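Local coordinates for flagellar biosynthesis protein FlhF (Bacillus subtilis, PDB 2PX0) that binds GTP as a homodimeric GTPase of the signal recognition particle family and is necessary for building the bacterial flagellum, at residues A[107-112]-A[212-217]; A[136-141]-A[184-189]; A[161-166]-A[178-183]; A[242-247]-A[260-265]. One frame throughout, in Å; residues are numbered along the deposited sequence.

Interaction 1 of 4, residues A[107-112]-A[212-217]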
loop_
_atom_site.group_PDB
_atom_site.type_symbol
_atom_site.label_atom_id
_atom_site.label_comp_id
_atom_site.label_asym_id
_atom_site.label_seq_id
_atom_site.Cartn_x
_atom_site.Cartn_y
_atom_site.Cartn_z
ATOM N N TYR A 107 22.477 3.485 -15.653
ATOM C CA TYR A 107 21.267 4.162 -15.210
ATOM C C TYR A 107 20.260 3.197 -14.598
ATOM O O TYR A 107 19.849 2.224 -15.229
ATOM C CB TYR A 107 20.656 4.902 -16.392
ATOM C CG TYR A 107 21.662 5.801 -17.068
ATOM C CD1 TYR A 107 22.009 7.038 -16.518
ATOM C CD2 TYR A 107 22.314 5.392 -18.231
ATOM C CE1 TYR A 107 22.982 7.839 -17.108
ATOM C CE2 TYR A 107 23.290 6.184 -18.826
ATOM C CZ TYR A 107 23.619 7.402 -18.260
ATOM O OH TYR A 107 24.604 8.165 -18.841
ATOM N N ILE A 108 19.875 3.479 -13.356
ATOM C CA ILE A 108 18.924 2.649 -12.627
ATOM C C ILE A 108 17.630 3.425 -12.390
ATOM O O ILE A 108 17.615 4.420 -11.665
ATOM C CB ILE A 108 19.503 2.223 -11.263
ATOM C CG1 ILE A 108 20.842 1.506 -11.458
ATOM C CG2 ILE A 108 18.513 1.341 -10.529
ATOM C CD1 ILE A 108 20.771 0.250 -12.313
ATOM N N VAL A 109 16.545 2.962 -12.998
ATOM C CA VAL A 109 15.260 3.633 -12.855
ATOM C C VAL A 109 14.223 2.843 -12.049
ATOM O O VAL A 109 14.079 1.623 -12.212
ATOM C CB VAL A 109 14.680 3.983 -14.247
ATOM C CG1 VAL A 109 13.247 4.494 -14.125
ATOM C CG2 VAL A 109 15.560 5.029 -14.913
ATOM N N LEU A 110 13.514 3.546 -11.170
ATOM C CA LEU A 110 12.484 2.924 -10.353
ATOM C C LEU A 110 11.173 3.691 -10.457
ATOM O O LEU A 110 11.115 4.876 -10.134
ATOM C CB LEU A 110 12.892 2.886 -8.886
ATOM C CG LEU A 110 14.164 2.216 -8.375
ATOM C CD1 LEU A 110 13.849 1.665 -6.981
ATOM C CD2 LEU A 110 14.622 1.100 -9.296
ATOM N N PHE A 111 10.127 3.015 -10.919
ATOM C CA PHE A 111 8.822 3.638 -11.029
ATOM C C PHE A 111 7.824 2.702 -10.357
ATOM O O PHE A 111 8.126 1.533 -10.123
ATOM C CB PHE A 111 8.466 3.918 -12.505
ATOM C CG PHE A 111 8.862 2.821 -13.458
ATOM C CD1 PHE A 111 8.123 1.643 -13.548
ATOM C CD2 PHE A 111 9.991 2.956 -14.259
ATOM C CE1 PHE A 111 8.500 0.624 -14.416
ATOM C CE2 PHE A 111 10.376 1.924 -15.140
ATOM C CZ PHE A 111 9.627 0.766 -15.211
ATOM N N GLY A 112 6.649 3.207 -10.006
ATOM C CA GLY A 112 5.701 2.335 -9.350
ATOM C C GLY A 112 4.629 3.023 -8.540
ATOM O O GLY A 112 4.569 4.237 -8.439
ATOM N N SER A 212 19.496 0.899 -24.348
ATOM C CA SER A 212 20.507 -0.008 -23.819
ATOM C C SER A 212 21.089 0.392 -22.468
ATOM O O SER A 212 21.280 -0.456 -21.590
ATOM C CB SER A 212 21.648 -0.143 -24.831
ATOM O OG SER A 212 22.657 -1.010 -24.356
ATOM N N SER A 213 21.371 1.682 -22.307
ATOM C CA SER A 213 21.965 2.207 -21.075
ATOM C C SER A 213 21.139 2.063 -19.786
ATOM O O SER A 213 21.706 1.994 -18.698
ATOM C CB SER A 213 22.340 3.686 -21.282
ATOM O OG SER A 213 21.240 4.453 -21.772
ATOM N N ILE A 214 19.816 2.010 -19.908
ATOM C CA ILE A 214 18.938 1.910 -18.744
ATOM C C ILE A 214 18.558 0.492 -18.293
ATOM O O ILE A 214 18.529 -0.442 -19.090
ATOM C CB ILE A 214 17.649 2.732 -18.980
ATOM C CG1 ILE A 214 17.989 4.221 -18.961
ATOM C CG2 ILE A 214 16.617 2.425 -17.921
ATOM C CD1 ILE A 214 16.770 5.130 -19.068
ATOM N N GLN A 215 18.266 0.356 -16.998
ATOM C CA GLN A 215 17.869 -0.914 -16.378
ATOM C C GLN A 215 16.734 -0.609 -15.378
ATOM O O GLN A 215 16.981 -0.479 -14.177
ATOM C CB GLN A 215 19.078 -1.523 -15.646
ATOM C CG GLN A 215 18.873 -2.928 -15.087
ATOM C CD GLN A 215 20.130 -3.468 -14.424
ATOM O OE1 GLN A 215 21.214 -3.430 -15.008
ATOM N NE2 GLN A 215 19.991 -3.981 -13.207
ATOM N N SER A 216 15.500 -0.507 -15.879
ATOM C CA SER A 216 14.326 -0.175 -15.064
ATOM C C SER A 216 13.798 -1.249 -14.114
ATOM O O SER A 216 13.945 -2.447 -14.361
ATOM C CB SER A 216 13.188 0.285 -15.971
ATOM O OG SER A 216 12.845 -0.731 -16.905
ATOM N N PHE A 217 13.150 -0.793 -13.041
ATOM C CA PHE A 217 12.617 -1.668 -11.995
ATOM C C PHE A 217 11.221 -1.255 -11.538
ATOM O O PHE A 217 11.069 -0.211 -10.907
ATOM C CB PHE A 217 13.547 -1.623 -10.788
ATOM C CG PHE A 217 14.871 -2.291 -11.015
ATOM C CD1 PHE A 217 14.999 -3.668 -10.864
ATOM C CD2 PHE A 217 15.984 -1.541 -11.389
ATOM C CE1 PHE A 217 16.207 -4.286 -11.081
ATOM C CE2 PHE A 217 17.196 -2.142 -11.610
ATOM C CZ PHE A 217 17.313 -3.525 -11.456
#
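Tyr107 to Leu110 run parallel to Ile214 to Phe217 as neighbouring strands of the GTPase sheet, their short axes 4.6 Å apart at closest approach and turned 25° from each other. Two backbone bonds hold the middle: Gln215 N to Tyr107 O at 3.0 Å and Phe217 N to Val109 O at 2.7 Å. Weak bonds, from Tyr107 N to Ser213 O and from Phe111 N to Phe217 O, extend the pairing to both ends.

Leu110 and Phe217 share one face of the sheet. Leu110 sets its CD2 methyl 3.3 Å from Phe217 CB, while the CG2 branch of Ile108 meets Phe217 CE2 at 3.9 Å, so two branched aliphatics border one ring. On the other face Ile214 divides its branches, CG1 reaching Tyr107 CB at 3.8 Å and CG2 reaching Val109 CG2 at 4.1 Å. The Phe111 ring, with CG between the backbone N and the carbonyl carbon (chi1 40°), takes Phe217 O over one face, and its CE2 lies 3.4 Å from Ser216 CB. Serine is small enough to sit beside this ring, and its OG bonds to Pro240 O.

Branched aliphatic and aromatic residues suit such a buried strand pair: mostly apolar groups occupy both faces, while hydrogen bonds between the strands use the peptide groups; strand 107-112 leads into the P-loop at Gly112.

Interaction 2 of 4, residues A[136-141]-A[184-189]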
loop_
_atom_site.group_PDB
_atom_site.type_symbol
_atom_site.label_atom_id
_atom_site.label_comp_id
_atom_site.label_asym_id
_atom_site.label_seq_id
_atom_site.Cartn_x
_atom_site.Cartn_y
_atom_site.Cartn_z
ATOM N N LYS A 136 31.237 4.944 -8.099
ATOM C CA LYS A 136 30.921 6.352 -8.265
ATOM C C LYS A 136 29.432 6.435 -8.502
ATOM O O LYS A 136 28.950 6.117 -9.592
ATOM C CB LYS A 136 31.647 6.957 -9.473
ATOM C CG LYS A 136 33.062 7.439 -9.199
ATOM C CD LYS A 136 33.633 8.156 -10.416
ATOM C CE LYS A 136 33.770 7.208 -11.620
ATOM N NZ LYS A 136 34.328 7.895 -12.826
ATOM N N ILE A 137 28.713 6.875 -7.478
ATOM C CA ILE A 137 27.271 6.999 -7.537
ATOM C C ILE A 137 26.834 8.397 -7.951
ATOM O O ILE A 137 27.524 9.382 -7.712
ATOM C CB ILE A 137 26.669 6.678 -6.161
ATOM C CG1 ILE A 137 27.183 5.324 -5.686
ATOM C CG2 ILE A 137 25.170 6.648 -6.232
ATOM C CD1 ILE A 137 27.003 4.212 -6.706
ATOM N N ALA A 138 25.674 8.467 -8.582
ATOM C CA ALA A 138 25.101 9.735 -9.010
ATOM C C ALA A 138 23.588 9.607 -8.840
ATOM O O ALA A 138 23.059 8.496 -8.796
ATOM C CB ALA A 138 25.444 10.004 -10.459
ATOM N N PHE A 139 22.897 10.735 -8.735
ATOM C CA PHE A 139 21.450 10.724 -8.578
ATOM C C PHE A 139 20.782 11.594 -9.617
ATOM O O PHE A 139 21.429 12.404 -10.265
ATOM C CB PHE A 139 21.066 11.220 -7.195
ATOM C CG PHE A 139 21.188 10.184 -6.133
ATOM C CD1 PHE A 139 20.272 9.135 -6.059
ATOM C CD2 PHE A 139 22.196 10.262 -5.183
ATOM C CE1 PHE A 139 20.356 8.172 -5.044
ATOM C CE2 PHE A 139 22.291 9.308 -4.165
ATOM C CZ PHE A 139 21.369 8.261 -4.095
ATOM N N ILE A 140 19.480 11.405 -9.773
ATOM C CA ILE A 140 18.669 12.171 -10.714
ATOM C C ILE A 140 17.234 12.005 -10.276
ATOM O O ILE A 140 16.811 10.902 -9.943
ATOM C CB ILE A 140 18.748 11.618 -12.151
ATOM C CG1 ILE A 140 20.135 11.851 -12.749
ATOM C CG2 ILE A 140 17.667 12.264 -13.010
ATOM C CD1 ILE A 140 20.250 11.382 -14.181
ATOM N N THR A 141 16.474 13.087 -10.271
ATOM C CA THR A 141 15.077 12.972 -9.889
ATOM C C THR A 141 14.173 13.423 -11.022
ATOM O O THR A 141 14.571 14.193 -11.900
ATOM C CB THR A 141 14.736 13.818 -8.676
ATOM O OG1 THR A 141 15.710 13.601 -7.650
ATOM C CG2 THR A 141 13.362 13.430 -8.160
ATOM N N ASP A 184 29.638 5.622 -12.731
ATOM C CA ASP A 184 29.322 4.215 -12.913
ATOM C C ASP A 184 27.817 4.050 -13.015
ATOM O O ASP A 184 27.267 3.781 -14.085
ATOM C CB ASP A 184 29.821 3.380 -11.735
ATOM C CG ASP A 184 31.318 3.451 -11.566
ATOM O OD1 ASP A 184 32.045 3.365 -12.583
ATOM O OD2 ASP A 184 31.772 3.583 -10.410
ATOM N N HIS A 185 27.158 4.227 -11.877
ATOM C CA HIS A 185 25.716 4.092 -11.788
ATOM C C HIS A 185 25.034 5.410 -11.459
ATOM O O HIS A 185 25.556 6.238 -10.704
ATOM C CB HIS A 185 25.375 3.059 -10.721
ATOM C CG HIS A 185 25.950 1.707 -10.997
ATOM N ND1 HIS A 185 26.084 0.741 -10.025
ATOM C CD2 HIS A 185 26.421 1.157 -12.141
ATOM C CE1 HIS A 185 26.616 -0.345 -10.555
ATOM N NE2 HIS A 185 26.829 -0.119 -11.838
ATOM N N VAL A 186 23.856 5.597 -12.038
ATOM C CA VAL A 186 23.076 6.797 -11.807
ATOM C C VAL A 186 21.684 6.334 -11.382
ATOM O O VAL A 186 20.938 5.742 -12.167
ATOM C CB VAL A 186 22.969 7.628 -13.077
ATOM C CG1 VAL A 186 22.384 8.982 -12.752
ATOM C CG2 VAL A 186 24.328 7.755 -13.721
ATOM N N PHE A 187 21.342 6.593 -10.128
ATOM C CA PHE A 187 20.047 6.186 -9.610
ATOM C C PHE A 187 18.955 7.240 -9.821
ATOM O O PHE A 187 18.981 8.323 -9.224
ATOM C CB PHE A 187 20.185 5.818 -8.129
ATOM C CG PHE A 187 21.126 4.669 -7.884
ATOM C CD1 PHE A 187 22.508 4.868 -7.881
ATOM C CD2 PHE A 187 20.639 3.372 -7.719
ATOM C CE1 PHE A 187 23.397 3.788 -7.720
ATOM C CE2 PHE A 187 21.523 2.287 -7.559
ATOM C CZ PHE A 187 22.904 2.498 -7.562
ATOM N N VAL A 188 18.009 6.907 -10.700
ATOM C CA VAL A 188 16.889 7.788 -11.024
ATOM C C VAL A 188 15.624 7.422 -10.257
ATOM O O VAL A 188 15.180 6.278 -10.292
ATOM C CB VAL A 188 16.558 7.734 -12.513
ATOM C CG1 VAL A 188 15.452 8.725 -12.822
ATOM C CG2 VAL A 188 17.790 8.031 -13.330
ATOM N N ASP A 189 15.053 8.412 -9.578
ATOM C CA ASP A 189 13.833 8.255 -8.781
ATOM C C ASP A 189 12.724 8.891 -9.623
ATOM O O ASP A 189 12.998 9.780 -10.430
ATOM C CB ASP A 189 14.023 8.981 -7.431
ATOM C CG ASP A 189 12.847 8.799 -6.459
ATOM O OD1 ASP A 189 12.045 7.859 -6.639
ATOM O OD2 ASP A 189 12.739 9.600 -5.493
#
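Ile140 places CG1 anti to its carbonyl carbon (chi1 -69°) and then extends CD1 fully (chi2 -177°), which carries that methyl to within 3.5 Å of Val186 CG1. The two residues belong to adjacent parallel strands, 137-141 and 185-189, of the P-loop NTPase sheet, with 137-141 outermost within the chain. Ile140 also touches Val188, its CB lying 3.9 Å from Val188 CG2. Beneath helix 170-179, beta-branched side chains serve well because their branches spread over the sheet and reach more than one neighbour. Ala138, also on this face, brings only a methyl to Val186, and its small size suits a place where the Phe180 side chain lies against it.

The opposite face carries two phenylalanines among its side chains. Phe187 crosses Ile137, whose CG2 comes 3.6 Å from Phe187 CD1, and Phe139 turns CE1 to Phe187 CB at 3.9 Å; Leu122 of helix 118-132 touches both phenylalanines. Ala138 O stands at the edge of the Phe187 ring and accepts Phe187 N at 2.9 Å.

Near Lys136 the Asp184 carboxylate serves as a side-chain acceptor: its OD2 takes Lys136 N at 2.7 Å on the anti side, 24° out of the carboxylate plane. At the nucleotide end Asp189 N bonds to Ile140 O at 3.1 Å, while Asp189 OD2 bonds to Thr119 OG1 in the P-loop, near the magnesium ion.

Interaction 3 of 4, residues A[161-166]-A[178-183]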
loop_
_atom_site.group_PDB
_atom_site.type_symbol
_atom_site.label_atom_id
_atom_site.label_comp_id
_atom_site.label_asym_id
_atom_site.label_seq_id
_atom_site.Cartn_x
_atom_site.Cartn_y
_atom_site.Cartn_z
ATOM N N GLN A 161 27.107 11.972 0.043
ATOM C CA GLN A 161 28.062 12.834 -0.644
ATOM C C GLN A 161 28.116 12.440 -2.114
ATOM O O GLN A 161 29.104 11.877 -2.587
ATOM C CB GLN A 161 29.448 12.709 -0.004
ATOM C CG GLN A 161 30.150 14.048 0.202
ATOM C CD GLN A 161 31.500 13.913 0.895
ATOM O OE1 GLN A 161 31.578 13.517 2.066
ATOM N NE2 GLN A 161 32.571 14.243 0.174
ATOM N N ALA A 162 27.030 12.735 -2.823
ATOM C CA ALA A 162 26.904 12.415 -4.241
ATOM C C ALA A 162 26.112 13.505 -4.962
ATOM O O ALA A 162 25.385 14.279 -4.336
ATOM C CB ALA A 162 26.212 11.057 -4.409
ATOM N N PRO A 163 26.249 13.582 -6.292
ATOM C CA PRO A 163 25.551 14.578 -7.111
ATOM C C PRO A 163 24.103 14.225 -7.444
ATOM O O PRO A 163 23.749 13.057 -7.582
ATOM C CB PRO A 163 26.423 14.656 -8.358
ATOM C CG PRO A 163 26.905 13.252 -8.505
ATOM C CD PRO A 163 27.267 12.868 -7.084
ATOM N N LEU A 164 23.271 15.250 -7.580
ATOM C CA LEU A 164 21.865 15.067 -7.911
ATOM C C LEU A 164 21.411 16.175 -8.860
ATOM O O LEU A 164 21.816 17.332 -8.712
ATOM C CB LEU A 164 21.023 15.093 -6.635
ATOM C CG LEU A 164 19.512 14.887 -6.766
ATOM C CD1 LEU A 164 18.942 14.636 -5.389
ATOM C CD2 LEU A 164 18.846 16.097 -7.398
ATOM N N GLU A 165 20.573 15.815 -9.827
ATOM C CA GLU A 165 20.059 16.769 -10.800
ATOM C C GLU A 165 18.557 16.611 -10.984
ATOM O O GLU A 165 18.095 15.552 -11.396
ATOM C CB GLU A 165 20.735 16.562 -12.153
ATOM C CG GLU A 165 22.237 16.798 -12.176
ATOM C CD GLU A 165 22.618 18.258 -11.945
ATOM O OE1 GLU A 165 21.883 19.144 -12.454
ATOM O OE2 GLU A 165 23.653 18.510 -11.272
ATOM N N VAL A 166 17.795 17.657 -10.685
ATOM C CA VAL A 166 16.348 17.609 -10.865
ATOM C C VAL A 166 16.040 17.790 -12.354
ATOM O O VAL A 166 16.802 18.437 -13.074
ATOM C CB VAL A 166 15.649 18.730 -10.072
ATOM C CG1 VAL A 166 14.182 18.809 -10.451
ATOM C CG2 VAL A 166 15.785 18.469 -8.585
ATOM N N GLU A 178 23.379 12.677 -19.565
ATOM C CA GLU A 178 24.613 12.787 -20.338
ATOM C C GLU A 178 25.736 13.434 -19.538
ATOM O O GLU A 178 26.918 13.227 -19.817
ATOM C CB GLU A 178 24.349 13.585 -21.620
ATOM C CG GLU A 178 23.526 12.812 -22.661
ATOM C CD GLU A 178 22.946 13.706 -23.745
ATOM O OE1 GLU A 178 23.728 14.437 -24.400
ATOM O OE2 GLU A 178 21.705 13.671 -23.935
ATOM N N LEU A 179 25.351 14.220 -18.543
ATOM C CA LEU A 179 26.305 14.889 -17.676
ATOM C C LEU A 179 26.993 13.837 -16.810
ATOM O O LEU A 179 28.217 13.829 -16.670
ATOM C CB LEU A 179 25.568 15.894 -16.798
ATOM C CG LEU A 179 26.389 16.866 -15.955
ATOM C CD1 LEU A 179 25.455 17.923 -15.372
ATOM C CD2 LEU A 179 27.127 16.119 -14.859
ATOM N N PHE A 180 26.190 12.944 -16.240
ATOM C CA PHE A 180 26.698 11.877 -15.392
ATOM C C PHE A 180 27.263 10.715 -16.193
ATOM O O PHE A 180 27.557 9.648 -15.641
ATOM C CB PHE A 180 25.590 11.369 -14.479
ATOM C CG PHE A 180 25.150 12.369 -13.460
ATOM C CD1 PHE A 180 26.069 12.926 -12.577
ATOM C CD2 PHE A 180 23.820 12.752 -13.375
ATOM C CE1 PHE A 180 25.668 13.846 -11.627
ATOM C CE2 PHE A 180 23.411 13.674 -12.425
ATOM C CZ PHE A 180 24.335 14.221 -11.551
ATOM N N SER A 181 27.412 10.931 -17.494
ATOM C CA SER A 181 27.946 9.917 -18.392
ATOM C C SER A 181 29.260 9.317 -17.884
ATOM O O SER A 181 29.630 8.202 -18.252
ATOM C CB SER A 181 28.172 10.525 -19.779
ATOM O OG SER A 181 29.093 11.602 -19.723
ATOM N N GLU A 182 29.957 10.056 -17.030
ATOM C CA GLU A 182 31.236 9.603 -16.500
ATOM C C GLU A 182 31.106 8.713 -15.265
ATOM O O GLU A 182 32.046 8.001 -14.907
ATOM C CB GLU A 182 32.107 10.817 -16.161
ATOM C CG GLU A 182 32.389 11.763 -17.338
ATOM C CD GLU A 182 33.358 11.180 -18.364
ATOM O OE1 GLU A 182 33.007 10.177 -19.028
ATOM O OE2 GLU A 182 34.473 11.728 -18.508
ATOM N N TYR A 183 29.948 8.753 -14.616
ATOM C CA TYR A 183 29.724 7.957 -13.411
ATOM C C TYR A 183 29.371 6.498 -13.696
ATOM O O TYR A 183 28.867 6.171 -14.766
ATOM C CB TYR A 183 28.619 8.595 -12.564
ATOM C CG TYR A 183 29.018 9.909 -11.949
ATOM C CD1 TYR A 183 29.240 11.027 -12.742
ATOM C CD2 TYR A 183 29.223 10.020 -10.575
ATOM C CE1 TYR A 183 29.665 12.220 -12.189
ATOM C CE2 TYR A 183 29.651 11.218 -10.008
ATOM C CZ TYR A 183 29.872 12.310 -10.822
ATOM O OH TYR A 183 30.329 13.490 -10.284
#
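Pro163 meets Phe180 and Tyr183 with successive atoms of its ring, joining the loop after helix 149-157 to the end of helix 170-179 beside the outer strand 137-141 of the GTPase sheet. Its CB lies 3.5 Å from Phe180 CE1 and somewhat farther from CZ of the same ring. CG, the outermost atom, touches Phe180 CE1 at 3.4 Å and also reaches Tyr183 CE2 at 3.7 Å, so one atom touches both aromatic side chains. CD closes the pyrrolidine ring back to the backbone and retains a looser contact with the same Tyr183 atom. The proline and Phe180 slide past each other in opposite directions, whereas the proline and Tyr183 approach tip to tip. Proline suits the place because its compact, rigid, apolar ring offers CB and CG to the aromatics.

The loop hydrogen-bonds to the strand through Pro163 and Glu165, which pair with Phe139 and Thr141. Phe180, just past the helix, lies between loop and strand, touching Ala138 and Ile140; a large flat ring can meet both at once.

Glu165 supplies its aliphatic part: CG stands 3.3 Å from Phe180 CE2, and the bend at chi2 (-67°) turns CD away from an extended course, the carboxylate plane lying 51° from that of the ring. Leu179 CD2 sits 4.0 Å above one face of the Phe180 ring, offset toward the rim, and Tyr183 CE1 lies at the ring's edge. Past the helix, Ser181 OG bonds to Glu178 O at 2.7 Å, tilted 30° from the carbonyl plane.

Interaction 4 of 4, residues A[242-247]-A[260-265]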
loop_
_atom_site.group_PDB
_atom_site.type_symbol
_atom_site.label_atom_id
_atom_site.label_comp_id
_atom_site.label_asym_id
_atom_site.label_seq_id
_atom_site.Cartn_x
_atom_site.Cartn_y
_atom_site.Cartn_z
ATOM N N ASN A 242 12.813 -4.607 -16.627
ATOM C CA ASN A 242 13.795 -5.675 -16.432
ATOM C C ASN A 242 13.447 -6.653 -15.298
ATOM O O ASN A 242 13.404 -7.867 -15.496
ATOM C CB ASN A 242 15.177 -5.080 -16.132
ATOM C CG ASN A 242 15.645 -4.113 -17.194
ATOM O OD1 ASN A 242 14.996 -3.095 -17.461
ATOM N ND2 ASN A 242 16.790 -4.418 -17.803
ATOM N N GLN A 243 13.216 -6.114 -14.107
ATOM C CA GLN A 243 12.911 -6.920 -12.931
ATOM C C GLN A 243 11.723 -6.352 -12.183
ATOM O O GLN A 243 10.999 -5.510 -12.696
ATOM C CB GLN A 243 14.107 -6.934 -11.977
ATOM C CG GLN A 243 15.366 -7.559 -12.528
ATOM C CD GLN A 243 15.288 -9.058 -12.523
ATOM O OE1 GLN A 243 15.204 -9.688 -11.460
ATOM N NE2 GLN A 243 15.309 -9.650 -13.715
ATOM N N TYR A 244 11.558 -6.803 -10.947
ATOM C CA TYR A 244 10.468 -6.371 -10.082
ATOM C C TYR A 244 10.989 -6.131 -8.667
ATOM O O TYR A 244 11.869 -6.850 -8.177
ATOM C CB TYR A 244 9.430 -7.474 -9.955
ATOM C CG TYR A 244 8.293 -7.505 -10.930
ATOM C CD1 TYR A 244 7.519 -6.377 -11.176
ATOM C CD2 TYR A 244 7.880 -8.716 -11.479
ATOM C CE1 TYR A 244 6.349 -6.462 -11.934
ATOM C CE2 TYR A 244 6.723 -8.809 -12.232
ATOM C CZ TYR A 244 5.961 -7.685 -12.452
ATOM O OH TYR A 244 4.810 -7.807 -13.178
ATOM N N ILE A 245 10.419 -5.144 -7.990
ATOM C CA ILE A 245 10.798 -4.888 -6.610
ATOM C C ILE A 245 9.537 -4.923 -5.741
ATOM O O ILE A 245 8.600 -4.127 -5.917
ATOM C CB ILE A 245 11.530 -3.557 -6.465
ATOM C CG1 ILE A 245 12.817 -3.612 -7.288
ATOM C CG2 ILE A 245 11.883 -3.314 -5.012
ATOM C CD1 ILE A 245 13.674 -2.361 -7.216
ATOM N N PHE A 246 9.508 -5.890 -4.830
ATOM C CA PHE A 246 8.386 -6.054 -3.935
ATOM C C PHE A 246 8.820 -5.593 -2.572
ATOM O O PHE A 246 9.743 -6.139 -1.981
ATOM C CB PHE A 246 7.936 -7.519 -3.902
ATOM C CG PHE A 246 7.134 -7.922 -5.109
ATOM C CD1 PHE A 246 5.811 -7.504 -5.255
ATOM C CD2 PHE A 246 7.716 -8.653 -6.135
ATOM C CE1 PHE A 246 5.092 -7.803 -6.401
ATOM C CE2 PHE A 246 6.999 -8.953 -7.280
ATOM C CZ PHE A 246 5.688 -8.526 -7.414
ATOM N N THR A 247 8.142 -4.570 -2.076
ATOM C CA THR A 247 8.483 -4.017 -0.787
ATOM C C THR A 247 7.570 -4.490 0.338
ATOM O O THR A 247 6.559 -5.147 0.114
ATOM C CB THR A 247 8.414 -2.501 -0.837
ATOM O OG1 THR A 247 7.053 -2.115 -1.049
ATOM C CG2 THR A 247 9.292 -1.952 -1.972
ATOM N N ASN A 260 0.895 -14.982 -7.566
ATOM C CA ASN A 260 -0.115 -14.789 -8.597
ATOM C C ASN A 260 0.385 -13.861 -9.719
ATOM O O ASN A 260 0.222 -14.157 -10.903
ATOM C CB ASN A 260 -1.378 -14.178 -7.986
ATOM C CG ASN A 260 -2.057 -15.095 -6.990
ATOM O OD1 ASN A 260 -2.361 -16.258 -7.287
ATOM N ND2 ASN A 260 -2.317 -14.568 -5.799
ATOM N N ILE A 261 0.985 -12.737 -9.331
ATOM C CA ILE A 261 1.487 -11.758 -10.286
ATOM C C ILE A 261 2.653 -12.279 -11.089
ATOM O O ILE A 261 2.786 -11.986 -12.286
ATOM C CB ILE A 261 1.945 -10.459 -9.589
ATOM C CG1 ILE A 261 0.735 -9.648 -9.138
ATOM C CG2 ILE A 261 2.755 -9.621 -10.538
ATOM C CD1 ILE A 261 -0.184 -9.267 -10.262
ATOM N N LEU A 262 3.510 -13.039 -10.423
ATOM C CA LEU A 262 4.679 -13.576 -11.084
ATOM C C LEU A 262 4.319 -14.733 -11.991
ATOM O O LEU A 262 4.844 -14.831 -13.098
ATOM C CB LEU A 262 5.713 -14.020 -10.055
ATOM C CG LEU A 262 6.508 -12.916 -9.377
ATOM C CD1 LEU A 262 7.281 -13.488 -8.181
ATOM C CD2 LEU A 262 7.444 -12.295 -10.396
ATOM N N ALA A 263 3.417 -15.596 -11.528
ATOM C CA ALA A 263 2.998 -16.768 -12.300
ATOM C C ALA A 263 2.661 -16.396 -13.738
ATOM O O ALA A 263 3.098 -17.049 -14.694
ATOM C CB ALA A 263 1.803 -17.408 -11.651
ATOM N N GLU A 264 1.880 -15.332 -13.877
ATOM C CA GLU A 264 1.480 -14.835 -15.172
ATOM C C GLU A 264 2.366 -13.653 -15.624
ATOM O O GLU A 264 1.855 -12.623 -16.057
ATOM C CB GLU A 264 0.014 -14.432 -15.099
ATOM C CG GLU A 264 -0.336 -13.665 -13.833
ATOM C CD GLU A 264 -1.838 -13.519 -13.603
ATOM O OE1 GLU A 264 -2.518 -14.551 -13.370
ATOM O OE2 GLU A 264 -2.341 -12.371 -13.647
ATOM N N SER A 265 3.692 -13.808 -15.529
ATOM C CA SER A 265 4.667 -12.768 -15.947
ATOM C C SER A 265 5.794 -13.414 -16.751
ATOM O O SER A 265 5.896 -14.637 -16.820
ATOM C CB SER A 265 5.350 -12.086 -14.744
ATOM O OG SER A 265 4.463 -11.381 -13.906
#
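Tyr244 and Phe246 direct their rings from one strand toward the end of a helix, where Ile261, Leu262 and Ser265 meet them. Ser265 OG lies in the plane of the Tyr244 ring, at its edge, 3.8 Å from CE2 and 3.7 Å from the phenol OH, which is too far for a hydrogen bond. Leu262 and Ile261 approach the same ring obliquely. Leu262 slides past it in the opposite direction and sets CD2 3.8 Å from Tyr244 CD2, while Ile261 crosses it at about a right angle and brings CG2 3.8 Å from Tyr244 OH. That methyl also stands at the edge of the Phe246 ring, 4.4 Å from CZ.

Ile261 CG2 is therefore shared by two aromatic tips, a role that suits a beta-branched residue: CG2 is anti to the backbone N and CG1 beside it (chi1 -74°). The side chain also touches Tyr226 and Met229 of helix 226-232.

The contact belongs to a beta-alpha-beta unit in which strand 243-247 leads into helix 256-263 and on to strand 271-272. Thr247, at the end of the strand, belongs to a probable GTP-binding motif, and its OG1 bonds to Ala116 O in the P-loop. Long aromatic side chains are appropriate in this strand because the backbones stay well apart; the rings bridge a gap in which the nearest CA atoms, of Tyr244 and Leu262, are 9.3 Å distant.

Interactions 1, 2 and 4 follow one parallel sheet. Interactions 1 and 2, with centres 10 Å apart, are joined by probable hydrogen bonds from Ile108 N to Val186 O (2.8 Å) and from Val188 N to Ile108 O (2.7 Å). Interaction 3 lies outside interaction 2, centres 6 Å apart, where Phe139 N meets Pro163 O at 2.7 Å. Beyond interaction 1, Phe217 CE1 packs on Gln243 CB at 3.5 Å and leads into interaction 4, about 15 Å away between centres. The nucleotide site is nearest interaction 2: the Asp189 side chain is about 4 Å from magnesium, whereas those of Leu110 and Phe246 approach bound GMPPNP to about 8 and 9 Å.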